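PDB 3KNZ: putative sugar binding protein from Salmonella enterica subsp. enterica serovar Typhimurium, which probably binds a phosphorylated sugar or related carbohydrate derivative through its SIS domains and may have glucosamine-6-phosphate synthase-like aminotransferase activity. Local coordinates for residues A[212-216]-A[311-315]. Numbering follows the deposited sequence.
Sequences WAQTN and GLNLN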
ATOM      1  N   TRP A 212       0.089  16.508  26.989  1.00 26.41           N
ATOM      2  CA  TRP A 212       0.378  17.127  25.702  1.00 26.67           C
ATOM      3  C   TRP A 212      -0.881  17.273  24.865  1.00 27.41           C
ATOM      4  O   TRP A 212      -1.136  18.336  24.299  1.00 27.68           O
ATOM      5  CB  TRP A 212       1.411  16.288  24.959  1.00 26.73           C
ATOM      6  CG  TRP A 212       1.579  16.626  23.525  1.00 25.99           C
ATOM      7  CD1 TRP A 212       2.260  17.681  23.008  1.00 25.09           C
ATOM      8  CD2 TRP A 212       1.089  15.871  22.409  1.00 25.33           C
ATOM      9  NE1 TRP A 212       2.206  17.648  21.635  1.00 26.19           N
ATOM     10  CE2 TRP A 212       1.493  16.544  21.244  1.00 25.28           C
ATOM     11  CE3 TRP A 212       0.336  14.702  22.285  1.00 25.82           C
ATOM     12  CZ2 TRP A 212       1.176  16.082  19.967  1.00 26.07           C
ATOM     13  CZ3 TRP A 212       0.019  14.244  21.017  1.00 25.30           C
ATOM     14  CH2 TRP A 212       0.438  14.931  19.876  1.00 25.25           C
ATOM     15  N   ALA A 213      -1.667  16.202  24.791  1.00 27.97           N
ATOM     16  CA  ALA A 213      -2.908  16.213  24.025  1.00 28.72           C
ATOM     17  C   ALA A 213      -3.875  17.275  24.560  1.00 30.14           C
ATOM     18  O   ALA A 213      -4.546  17.953  23.786  1.00 30.43           O
ATOM     19  CB  ALA A 213      -3.556  14.843  24.046  1.00 28.00           C
ATOM     20  N   GLN A 214      -3.949  17.426  25.879  1.00 31.29           N
ATOM     21  CA  GLN A 214      -4.827  18.442  26.459  1.00 32.01           C
ATOM     22  C   GLN A 214      -4.290  19.857  26.197  1.00 32.24           C
ATOM     23  O   GLN A 214      -5.072  20.769  25.961  1.00 32.45           O
ATOM     24  CB  GLN A 214      -5.063  18.181  27.951  1.00 31.87           C
ATOM     25  CG  GLN A 214      -5.909  16.931  28.199  1.00 34.25           C
ATOM     26  CD  GLN A 214      -6.030  16.550  29.668  1.00 37.58           C
ATOM     27  OE1 GLN A 214      -5.487  17.216  30.548  1.00 42.30           O
ATOM     28  NE2 GLN A 214      -6.746  15.466  29.935  1.00 36.60           N
ATOM     29  N   THR A 215      -2.969  20.032  26.205  1.00 32.87           N
ATOM     30  CA  THR A 215      -2.367  21.345  25.936  1.00 33.45           C
ATOM     31  C   THR A 215      -2.572  21.774  24.484  1.00 34.06           C
ATOM     32  O   THR A 215      -2.733  22.959  24.201  1.00 34.38           O
ATOM     33  CB  THR A 215      -0.839  21.376  26.222  1.00 34.11           C
ATOM     34  OG1 THR A 215      -0.578  20.975  27.577  1.00 34.34           O
ATOM     35  CG2 THR A 215      -0.273  22.789  25.989  1.00 32.89           C
ATOM     36  N   ASN A 216      -2.568  20.811  23.566  1.00 34.80           N
ATOM     37  CA  ASN A 216      -2.745  21.099  22.140  1.00 35.13           C
ATOM     38  C   ASN A 216      -4.090  20.621  21.598  1.00 36.39           C
ATOM     39  O   ASN A 216      -4.234  20.333  20.405  1.00 36.66           O
ATOM     40  CB  ASN A 216      -1.587  20.485  21.368  1.00 34.52           C
ATOM     41  CG  ASN A 216      -0.268  21.095  21.764  1.00 33.68           C
ATOM     42  OD1 ASN A 216      -0.052  22.288  21.565  1.00 32.40           O
ATOM     43  ND2 ASN A 216       0.621  20.288  22.334  1.00 33.10           N
ATOM     44  N   GLY A 311       5.330  24.853  23.299  1.00 28.82           N
ATOM     45  CA  GLY A 311       4.096  24.235  23.793  1.00 28.28           C
ATOM     46  C   GLY A 311       3.539  23.155  22.878  1.00 27.97           C
ATOM     47  O   GLY A 311       2.943  22.175  23.331  1.00 28.22           O
ATOM     48  N   LEU A 312       3.766  23.331  21.582  1.00 27.60           N
ATOM     49  CA  LEU A 312       3.229  22.443  20.556  1.00 26.34           C
ATOM     50  C   LEU A 312       3.792  21.018  20.559  1.00 25.28           C
ATOM     51  O   LEU A 312       3.039  20.049  20.467  1.00 23.99           O
ATOM     52  CB  LEU A 312       3.480  23.068  19.181  1.00 25.95           C
ATOM     53  CG  LEU A 312       2.968  24.497  18.984  1.00 26.77           C
ATOM     54  CD1 LEU A 312       3.432  25.034  17.631  1.00 25.72           C
ATOM     55  CD2 LEU A 312       1.448  24.570  19.121  1.00 24.22           C
ATOM     56  N   ASN A 313       5.112  20.896  20.651  1.00 24.59           N
ATOM     57  CA  ASN A 313       5.768  19.592  20.572  1.00 23.80           C
ATOM     58  C   ASN A 313       5.628  18.732  21.812  1.00 23.86           C
ATOM     59  O   ASN A 313       5.292  19.223  22.888  1.00 24.66           O
ATOM     60  CB  ASN A 313       7.260  19.776  20.303  1.00 23.59           C
ATOM     61  CG  ASN A 313       7.534  20.478  19.010  1.00 22.96           C
ATOM     62  OD1 ASN A 313       6.671  20.565  18.142  1.00 24.29           O
ATOM     63  ND2 ASN A 313       8.745  20.996  18.869  1.00 23.76           N
ATOM     64  N   LEU A 314       5.885  17.437  21.636  1.00 24.11           N
ATOM     65  CA  LEU A 314       5.909  16.482  22.736  1.00 23.77           C
ATOM     66  C   LEU A 314       7.341  16.035  22.929  1.00 23.19           C
ATOM     67  O   LEU A 314       7.765  15.021  22.371  1.00 22.35           O
ATOM     68  CB  LEU A 314       5.011  15.263  22.474  1.00 23.86           C
ATOM     69  CG  LEU A 314       5.158  14.102  23.482  1.00 24.25           C
ATOM     70  CD1 LEU A 314       5.199  14.602  24.935  1.00 17.13           C
ATOM     71  CD2 LEU A 314       4.067  13.034  23.289  1.00 20.77           C
ATOM     72  N   ASN A 315       8.099  16.827  23.678  1.00 23.61           N
ATOM     73  CA  ASN A 315       9.462  16.456  24.001  1.00 24.24           C
ATOM     74  C   ASN A 315       9.383  15.493  25.179  1.00 23.98           C
ATOM     75  O   ASN A 315       8.909  15.849  26.252  1.00 23.90           O
ATOM     76  CB  ASN A 315      10.300  17.680  24.328  1.00 24.94           C
ATOM     77  CG  ASN A 315      11.721  17.324  24.692  1.00 27.37           C
ATOM     78  OD1 ASN A 315      11.964  16.660  25.696  1.00 29.61           O
ATOM     79  ND2 ASN A 315      12.674  17.786  23.886  1.00 29.99           N
TER
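Trp-212 in the last turn of helix 185-215 and Asn-216 just after it face the loop 311-313 and the start of strand 314-315, with the CA atoms of Trp-212 and Leu-314 6.3 Å apart and no backbone-to-backbone hydrogen bond between the segments. The two side chains donate to successive carbonyls. Trp-212 NE1 hydrogen-bonds to Leu-312 O at 2.8 Å, the oxygen sitting at the indole edge near the ring plane; Asn-216 ND2 reaches Gly-311 O at 3.2 Å, with that oxygen close to the amide plane. The same ND2 also makes a weak hydrogen bond back to Trp-212 O, so the amide ties helix end to loop. With CG anti to the backbone N (chi1 167°), the indole extends from the helix toward the strand, where Leu-314 CB lies over its five-membered ring, 3.7 Å from the centroid, in a CH-pi contact. Ile-303 of strand 300-304 and Leu-336 of helix 326-339 also touch the indole. Backbone hydrogen bonds link Leu-314 to Arg-302 and Gly-304, making 314-315 the outermost strand, within this chain, of a parallel five-stranded sheet. The contact thus joins the end of helix 185-215 to the loop leading into this strand, and to the strand's first residue, in an alpha/beta sandwich consistent with the SIS fold.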